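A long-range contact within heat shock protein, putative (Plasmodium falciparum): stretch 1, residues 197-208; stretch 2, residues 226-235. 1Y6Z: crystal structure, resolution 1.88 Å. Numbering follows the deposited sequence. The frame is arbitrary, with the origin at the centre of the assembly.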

ATOM      1  N   MET B 197      18.843  -8.338  11.333  1.00 38.42           N
ATOM      2  CA  MET B 197      19.699  -7.457  12.153  1.00 38.11           C
ATOM      3  C   MET B 197      20.021  -8.113  13.505  1.00 38.98           C
ATOM      4  O   MET B 197      19.184  -8.757  14.107  1.00 38.10           O
ATOM      5  CB  MET B 197      19.064  -6.076  12.399  1.00 38.58           C
ATOM      6  CG  MET B 197      18.957  -5.122  11.154  1.00 36.51           C
ATOM      7  SD  MET B 197      18.209  -3.525  11.447  1.00 34.41           S
ATOM      8  CE  MET B 197      19.482  -2.624  12.275  1.00 39.87           C
ATOM      9  N   LYS B 198      21.249  -7.954  13.951  1.00 40.64           N
ATOM     10  CA  LYS B 198      21.618  -8.449  15.273  1.00 42.45           C
ATOM     11  C   LYS B 198      20.914  -7.678  16.404  1.00 42.88           C
ATOM     12  O   LYS B 198      20.261  -6.638  16.186  1.00 42.57           O
ATOM     13  CB  LYS B 198      23.142  -8.424  15.433  1.00 41.37           C
ATOM     14  CG  LYS B 198      23.900  -9.264  14.437  1.00 44.68           C
ATOM     15  CD  LYS B 198      23.534 -10.749  14.542  1.00 48.92           C
ATOM     16  CE  LYS B 198      24.672 -11.654  14.058  1.00 51.53           C
ATOM     17  NZ  LYS B 198      24.764 -11.753  12.566  1.00 54.08           N
ATOM     18  N   GLU B 199      21.065  -8.201  17.621  1.00 44.80           N
ATOM     19  CA  GLU B 199      20.259  -7.799  18.761  1.00 46.41           C
ATOM     20  C   GLU B 199      20.299  -6.315  19.070  1.00 46.07           C
ATOM     21  O   GLU B 199      19.229  -5.676  19.220  1.00 47.13           O
ATOM     22  CB  GLU B 199      20.657  -8.616  19.999  1.00 47.19           C
ATOM     23  CG  GLU B 199      20.418 -10.104  19.766  1.00 52.11           C
ATOM     24  CD  GLU B 199      19.543 -10.737  20.839  1.00 58.61           C
ATOM     25  OE1 GLU B 199      19.978 -10.758  22.019  1.00 60.03           O
ATOM     26  OE2 GLU B 199      18.435 -11.240  20.489  1.00 60.53           O
ATOM     27  N   ASP B 200      21.524  -5.796  19.177  1.00 45.11           N
ATOM     28  CA  ASP B 200      21.804  -4.397  19.487  1.00 44.64           C
ATOM     29  C   ASP B 200      22.232  -3.608  18.245  1.00 43.14           C
ATOM     30  O   ASP B 200      22.740  -2.482  18.369  1.00 42.97           O
ATOM     31  CB  ASP B 200      22.919  -4.314  20.548  1.00 45.97           C
ATOM     32  CG  ASP B 200      22.682  -5.253  21.738  1.00 49.19           C
ATOM     33  OD1 ASP B 200      21.506  -5.484  22.110  1.00 50.35           O
ATOM     34  OD2 ASP B 200      23.686  -5.773  22.283  1.00 53.44           O
ATOM     35  N   GLN B 201      22.046  -4.194  17.057  1.00 42.25           N
ATOM     36  CA  GLN B 201      22.303  -3.482  15.782  1.00 40.49           C
ATOM     37  C   GLN B 201      21.161  -2.541  15.567  1.00 40.90           C
ATOM     38  O   GLN B 201      20.015  -2.965  15.590  1.00 41.56           O
ATOM     39  CB  GLN B 201      22.369  -4.423  14.576  1.00 41.08           C
ATOM     40  CG  GLN B 201      22.701  -3.654  13.256  1.00 38.39           C
ATOM     41  CD  GLN B 201      22.776  -4.557  12.031  1.00 37.50           C
ATOM     42  OE1 GLN B 201      22.715  -5.764  12.141  1.00 32.95           O
ATOM     43  NE2 GLN B 201      22.887  -3.952  10.849  1.00 31.63           N
ATOM     44  N   LYS B 202      21.476  -1.269  15.377  1.00 40.90           N
ATOM     45  CA  LYS B 202      20.439  -0.237  15.230  1.00 41.51           C
ATOM     46  C   LYS B 202      20.334   0.332  13.808  1.00 41.17           C
ATOM     47  O   LYS B 202      19.334   0.962  13.469  1.00 42.04           O
ATOM     48  CB  LYS B 202      20.633   0.904  16.258  1.00 42.14           C
ATOM     49  CG  LYS B 202      21.883   1.795  16.076  1.00 43.67           C
ATOM     50  CD  LYS B 202      23.132   1.213  16.828  1.00 44.76           C
ATOM     51  CE  LYS B 202      24.386   2.116  16.799  1.00 46.50           C
ATOM     52  NZ  LYS B 202      24.862   2.515  15.417  1.00 49.82           N
ATOM     53  N   CYS B 203      21.348   0.081  12.980  1.00 40.11           N
ATOM     54  CA  CYS B 203      21.521   0.808  11.701  1.00 40.32           C
ATOM     55  C   CYS B 203      21.600  -0.152  10.554  1.00 37.70           C
ATOM     56  O   CYS B 203      22.015  -1.296  10.741  1.00 36.60           O
ATOM     57  CB  CYS B 203      22.860   1.558  11.681  1.00 40.49           C
ATOM     58  SG  CYS B 203      22.949   3.018  12.657  1.00 47.54           S
ATOM     59  N   ILE B 204      21.278   0.345   9.352  1.00 34.96           N
ATOM     60  CA  ILE B 204      21.498  -0.430   8.136  1.00 33.18           C
ATOM     61  C   ILE B 204      22.777   0.134   7.585  1.00 32.88           C
ATOM     62  O   ILE B 204      22.874   1.351   7.393  1.00 32.98           O
ATOM     63  CB  ILE B 204      20.327  -0.204   7.090  1.00 32.58           C
ATOM     64  CG1 ILE B 204      18.978  -0.665   7.655  1.00 31.71           C
ATOM     65  CG2 ILE B 204      20.608  -0.896   5.770  1.00 31.45           C
ATOM     66  CD1 ILE B 204      17.795  -0.036   6.902  1.00 31.96           C
ATOM     67  N   TYR B 205      23.756  -0.724   7.300  1.00 32.73           N
ATOM     68  CA  TYR B 205      25.043  -0.232   6.790  1.00 33.11           C
ATOM     69  C   TYR B 205      25.170  -0.516   5.333  1.00 32.75           C
ATOM     70  O   TYR B 205      24.651  -1.506   4.881  1.00 31.28           O
ATOM     71  CB  TYR B 205      26.224  -0.875   7.536  1.00 34.98           C
ATOM     72  CG  TYR B 205      26.221  -0.509   8.999  1.00 35.77           C
ATOM     73  CD1 TYR B 205      25.547  -1.307   9.953  1.00 37.03           C
ATOM     74  CD2 TYR B 205      26.846   0.661   9.430  1.00 39.19           C
ATOM     75  CE1 TYR B 205      25.527  -0.938  11.316  1.00 37.51           C
ATOM     76  CE2 TYR B 205      26.844   1.034  10.771  1.00 40.15           C
ATOM     77  CZ  TYR B 205      26.194   0.230  11.705  1.00 38.98           C
ATOM     78  OH  TYR B 205      26.197   0.645  13.015  1.00 39.21           O
ATOM     79  N   TYR B 206      25.871   0.355   4.608  1.00 33.44           N
ATOM     80  CA  TYR B 206      26.321   0.039   3.258  1.00 35.65           C
ATOM     81  C   TYR B 206      27.740   0.520   2.966  1.00 37.03           C
ATOM     82  O   TYR B 206      28.264   1.341   3.687  1.00 37.78           O
ATOM     83  CB  TYR B 206      25.342   0.599   2.210  1.00 36.05           C
ATOM     84  CG  TYR B 206      25.440   2.077   1.968  1.00 34.64           C
ATOM     85  CD1 TYR B 206      26.220   2.570   0.920  1.00 35.78           C
ATOM     86  CD2 TYR B 206      24.725   2.972   2.744  1.00 34.24           C
ATOM     87  CE1 TYR B 206      26.298   3.923   0.671  1.00 34.90           C
ATOM     88  CE2 TYR B 206      24.810   4.345   2.507  1.00 37.79           C
ATOM     89  CZ  TYR B 206      25.603   4.794   1.462  1.00 35.77           C
ATOM     90  OH  TYR B 206      25.676   6.135   1.204  1.00 39.83           O
ATOM     91  N   ILE B 207      28.331   0.010   1.892  1.00 39.29           N
ATOM     92  CA  ILE B 207      29.716   0.373   1.504  1.00 41.76           C
ATOM     93  C   ILE B 207      29.932   0.471  -0.016  1.00 43.40           C
ATOM     94  O   ILE B 207      29.724  -0.514  -0.744  1.00 43.46           O
ATOM     95  CB  ILE B 207      30.766  -0.599   2.129  1.00 40.83           C
ATOM     96  CG1 ILE B 207      32.201  -0.154   1.792  1.00 42.91           C
ATOM     97  CG2 ILE B 207      30.546  -2.082   1.702  1.00 41.13           C
ATOM     98  CD1 ILE B 207      33.247  -0.671   2.786  1.00 40.16           C
ATOM     99  N   SER B 208      30.366   1.650  -0.479  1.00 46.08           N
ATOM    100  CA  SER B 208      30.834   1.802  -1.871  1.00 48.75           C
ATOM    101  C   SER B 208      31.816   0.686  -2.264  1.00 50.26           C
ATOM    102  O   SER B 208      32.905   0.538  -1.667  1.00 51.04           O
ATOM    103  CB  SER B 208      31.476   3.175  -2.093  1.00 48.77           C
ATOM    104  OG  SER B 208      30.538   4.233  -1.911  1.00 50.34           O
ATOM    105  N   ALA B 226      33.482  -7.686  12.586  1.00 34.54           N
ATOM    106  CA  ALA B 226      33.813  -8.103  13.943  1.00 34.22           C
ATOM    107  C   ALA B 226      32.532  -8.020  14.751  1.00 34.48           C
ATOM    108  O   ALA B 226      32.382  -8.707  15.741  1.00 33.66           O
ATOM    109  CB  ALA B 226      34.880  -7.179  14.510  1.00 34.24           C
ATOM    110  N   LEU B 227      31.577  -7.187  14.309  1.00 34.61           N
ATOM    111  CA  LEU B 227      30.238  -7.239  14.936  1.00 34.66           C
ATOM    112  C   LEU B 227      29.270  -8.257  14.300  1.00 35.63           C
ATOM    113  O   LEU B 227      28.161  -8.449  14.806  1.00 33.67           O
ATOM    114  CB  LEU B 227      29.612  -5.841  15.005  1.00 35.14           C
ATOM    115  CG  LEU B 227      30.140  -4.993  16.182  1.00 35.46           C
ATOM    116  CD1 LEU B 227      29.921  -3.470  16.005  1.00 37.56           C
ATOM    117  CD2 LEU B 227      29.568  -5.460  17.477  1.00 32.03           C
ATOM    118  N   ASN B 228      29.728  -8.946  13.241  1.00 36.30           N
ATOM    119  CA  ASN B 228      28.892  -9.854  12.449  1.00 37.58           C
ATOM    120  C   ASN B 228      27.644  -9.151  11.898  1.00 36.68           C
ATOM    121  O   ASN B 228      26.553  -9.735  11.833  1.00 37.47           O
ATOM    122  CB  ASN B 228      28.482 -11.061  13.289  1.00 38.73           C
ATOM    123  CG  ASN B 228      29.673 -11.963  13.627  1.00 42.52           C
ATOM    124  OD1 ASN B 228      30.227 -12.622  12.746  1.00 45.42           O
ATOM    125  ND2 ASN B 228      30.095 -11.946  14.897  1.00 42.72           N
ATOM    126  N   TYR B 229      27.783  -7.873  11.591  1.00 36.68           N
ATOM    127  CA  TYR B 229      26.663  -7.123  10.991  1.00 36.24           C
ATOM    128  C   TYR B 229      26.702  -7.345   9.473  1.00 35.62           C
ATOM    129  O   TYR B 229      27.798  -7.469   8.888  1.00 34.93           O
ATOM    130  CB  TYR B 229      26.745  -5.639  11.336  1.00 36.84           C
ATOM    131  CG  TYR B 229      26.438  -5.273  12.780  1.00 36.57           C
ATOM    132  CD1 TYR B 229      26.003  -6.238  13.704  1.00 36.08           C
ATOM    133  CD2 TYR B 229      26.601  -3.954  13.221  1.00 37.07           C
ATOM    134  CE1 TYR B 229      25.727  -5.898  15.032  1.00 35.60           C
ATOM    135  CE2 TYR B 229      26.310  -3.585  14.562  1.00 35.93           C
ATOM    136  CZ  TYR B 229      25.882  -4.566  15.450  1.00 38.89           C
ATOM    137  OH  TYR B 229      25.597  -4.229  16.759  1.00 40.72           O
ATOM    138  N   ASP B 230      25.533  -7.426   8.820  1.00 34.18           N
ATOM    139  CA  ASP B 230      25.548  -7.385   7.358  1.00 32.89           C
ATOM    140  C   ASP B 230      25.744  -5.956   6.885  1.00 31.44           C
ATOM    141  O   ASP B 230      25.403  -5.000   7.589  1.00 30.53           O
ATOM    142  CB  ASP B 230      24.285  -8.032   6.736  1.00 32.50           C
ATOM    143  CG  ASP B 230      24.480  -8.407   5.246  1.00 35.16           C
ATOM    144  OD1 ASP B 230      25.624  -8.407   4.762  1.00 35.09           O
ATOM    145  OD2 ASP B 230      23.475  -8.737   4.565  1.00 37.26           O
ATOM    146  N   VAL B 231      26.290  -5.827   5.675  1.00 30.82           N
ATOM    147  CA  VAL B 231      26.496  -4.558   5.020  1.00 29.71           C
ATOM    148  C   VAL B 231      26.117  -4.724   3.551  1.00 28.60           C
ATOM    149  O   VAL B 231      26.589  -5.624   2.863  1.00 27.66           O
ATOM    150  CB  VAL B 231      27.974  -4.109   5.071  1.00 30.29           C
ATOM    151  CG1 VAL B 231      28.200  -2.816   4.288  1.00 29.97           C
ATOM    152  CG2 VAL B 231      28.385  -3.871   6.499  1.00 32.34           C
ATOM    153  N   LEU B 232      25.285  -3.810   3.067  1.00 29.88           N
ATOM    154  CA  LEU B 232      24.909  -3.817   1.644  1.00 29.18           C
ATOM    155  C   LEU B 232      26.003  -3.208   0.794  1.00 30.98           C
ATOM    156  O   LEU B 232      26.729  -2.328   1.256  1.00 30.82           O
ATOM    157  CB  LEU B 232      23.668  -2.955   1.426  1.00 27.90           C
ATOM    158  CG  LEU B 232      22.535  -3.244   2.397  1.00 27.09           C
ATOM    159  CD1 LEU B 232      21.557  -2.023   2.344  1.00 27.82           C
ATOM    160  CD2 LEU B 232      21.954  -4.591   1.999  1.00 26.40           C
ATOM    161  N   PHE B 233      26.067  -3.625  -0.465  1.00 32.73           N
ATOM    162  CA  PHE B 233      27.028  -3.045  -1.401  1.00 35.30           C
ATOM    163  C   PHE B 233      26.404  -2.025  -2.370  1.00 37.11           C
ATOM    164  O   PHE B 233      25.408  -2.319  -3.040  1.00 37.06           O
ATOM    165  CB  PHE B 233      27.687  -4.166  -2.210  1.00 36.05           C
ATOM    166  CG  PHE B 233      28.406  -5.215  -1.374  1.00 37.99           C
ATOM    167  CD1 PHE B 233      28.484  -6.528  -1.822  1.00 38.55           C
ATOM    168  CD2 PHE B 233      29.001  -4.888  -0.149  1.00 40.91           C
ATOM    169  CE1 PHE B 233      29.156  -7.511  -1.060  1.00 41.27           C
ATOM    170  CE2 PHE B 233      29.665  -5.868   0.630  1.00 39.65           C
ATOM    171  CZ  PHE B 233      29.738  -7.155   0.183  1.00 39.54           C
ATOM    172  N   SER B 234      26.994  -0.832  -2.415  1.00 39.62           N
ATOM    173  CA  SER B 234      26.757   0.155  -3.465  1.00 41.91           C
ATOM    174  C   SER B 234      27.816  -0.033  -4.584  1.00 43.35           C
ATOM    175  O   SER B 234      29.030  -0.006  -4.354  1.00 43.57           O
ATOM    176  CB  SER B 234      26.742   1.568  -2.879  1.00 41.74           C
ATOM    177  OG  SER B 234      26.785   2.571  -3.883  1.00 42.62           O
ATOM    178  N   LEU B 235      27.349  -0.305  -5.792  1.00 44.42           N
ATOM    179  CA  LEU B 235      28.263  -0.558  -6.890  1.00 44.98           C
ATOM    180  C   LEU B 235      28.117   0.492  -8.000  1.00 44.53           C
ATOM    181  O   LEU B 235      28.883   0.501  -8.953  1.00 45.40           O
ATOM    182  CB  LEU B 235      28.099  -1.984  -7.403  1.00 43.70           C
ATOM    183  CG  LEU B 235      28.071  -3.151  -6.390  1.00 45.63           C
ATOM    184  CD1 LEU B 235      27.762  -4.462  -7.065  1.00 43.94           C
ATOM    185  CD2 LEU B 235      29.355  -3.310  -5.545  1.00 45.20           C
TER
HETATM  186  O   HOH W   1      23.226  -7.427  10.013  1.00 32.75           O

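The two stretches meet as neighbouring parallel strands, preceded by loops that pack through side chains. Along the strands, Tyr206 pairs with Leu232, Ile207 with Phe233 and Ser208 with Ser234, and the bonding follows the parallel pattern in which the N-H and C=O of one residue bond to the two residues flanking its partner. Leu232 N donates to Tyr205 O (3.0 Å) in a nearly straight bond, and Leu232 O accepts from Ile207 N (2.9 Å). Ile207 then uses its own carbonyl, Ile207 O, to accept from Ser234 N (3.2 Å), so both of its backbone polar groups are satisfied across the pair. Leu232 O also receives a close CA-H contact from Tyr206 CA at 3.1 Å.

Side chains alternate between the two faces of the sheet. On one, Ile207 CG2 lies 3.6 Å from Val231 CG1 and 3.7 Å from Phe233 CD2, meeting that ring at its edge; on the other, Tyr206 CB approaches Leu232 CB at 4.0 Å. Ile204 CG2 reaches Leu232 CD1 at 3.7 Å.

Before the strands, Tyr229 is the most heavily covered residue. The aliphatic part of Gln201 lies over its ring, with Gln201 CG 3.8 Å from the centroid of the Tyr229 ring and almost on the ring normal, a CH-pi contact. The amide beyond is fully engaged: Gln201 OE1 accepts from Lys198 N (3.2 Å), bracing the type I turn from Lys198 to Gln201, which the backbone bond from Gln201 N to Lys198 O (3.1 Å) closes, while Gln201 NE2 donates to Cys203 O (2.8 Å). Water 1 extends this network across the gap, donating to Gln201 OE1 (2.7 Å) and accepting from Asp230 N (2.6 Å). At the exposed margin, Lys198 NZ donates to Asn228 O (2.8 Å), giving a carbonyl just past a helix end a charged partner.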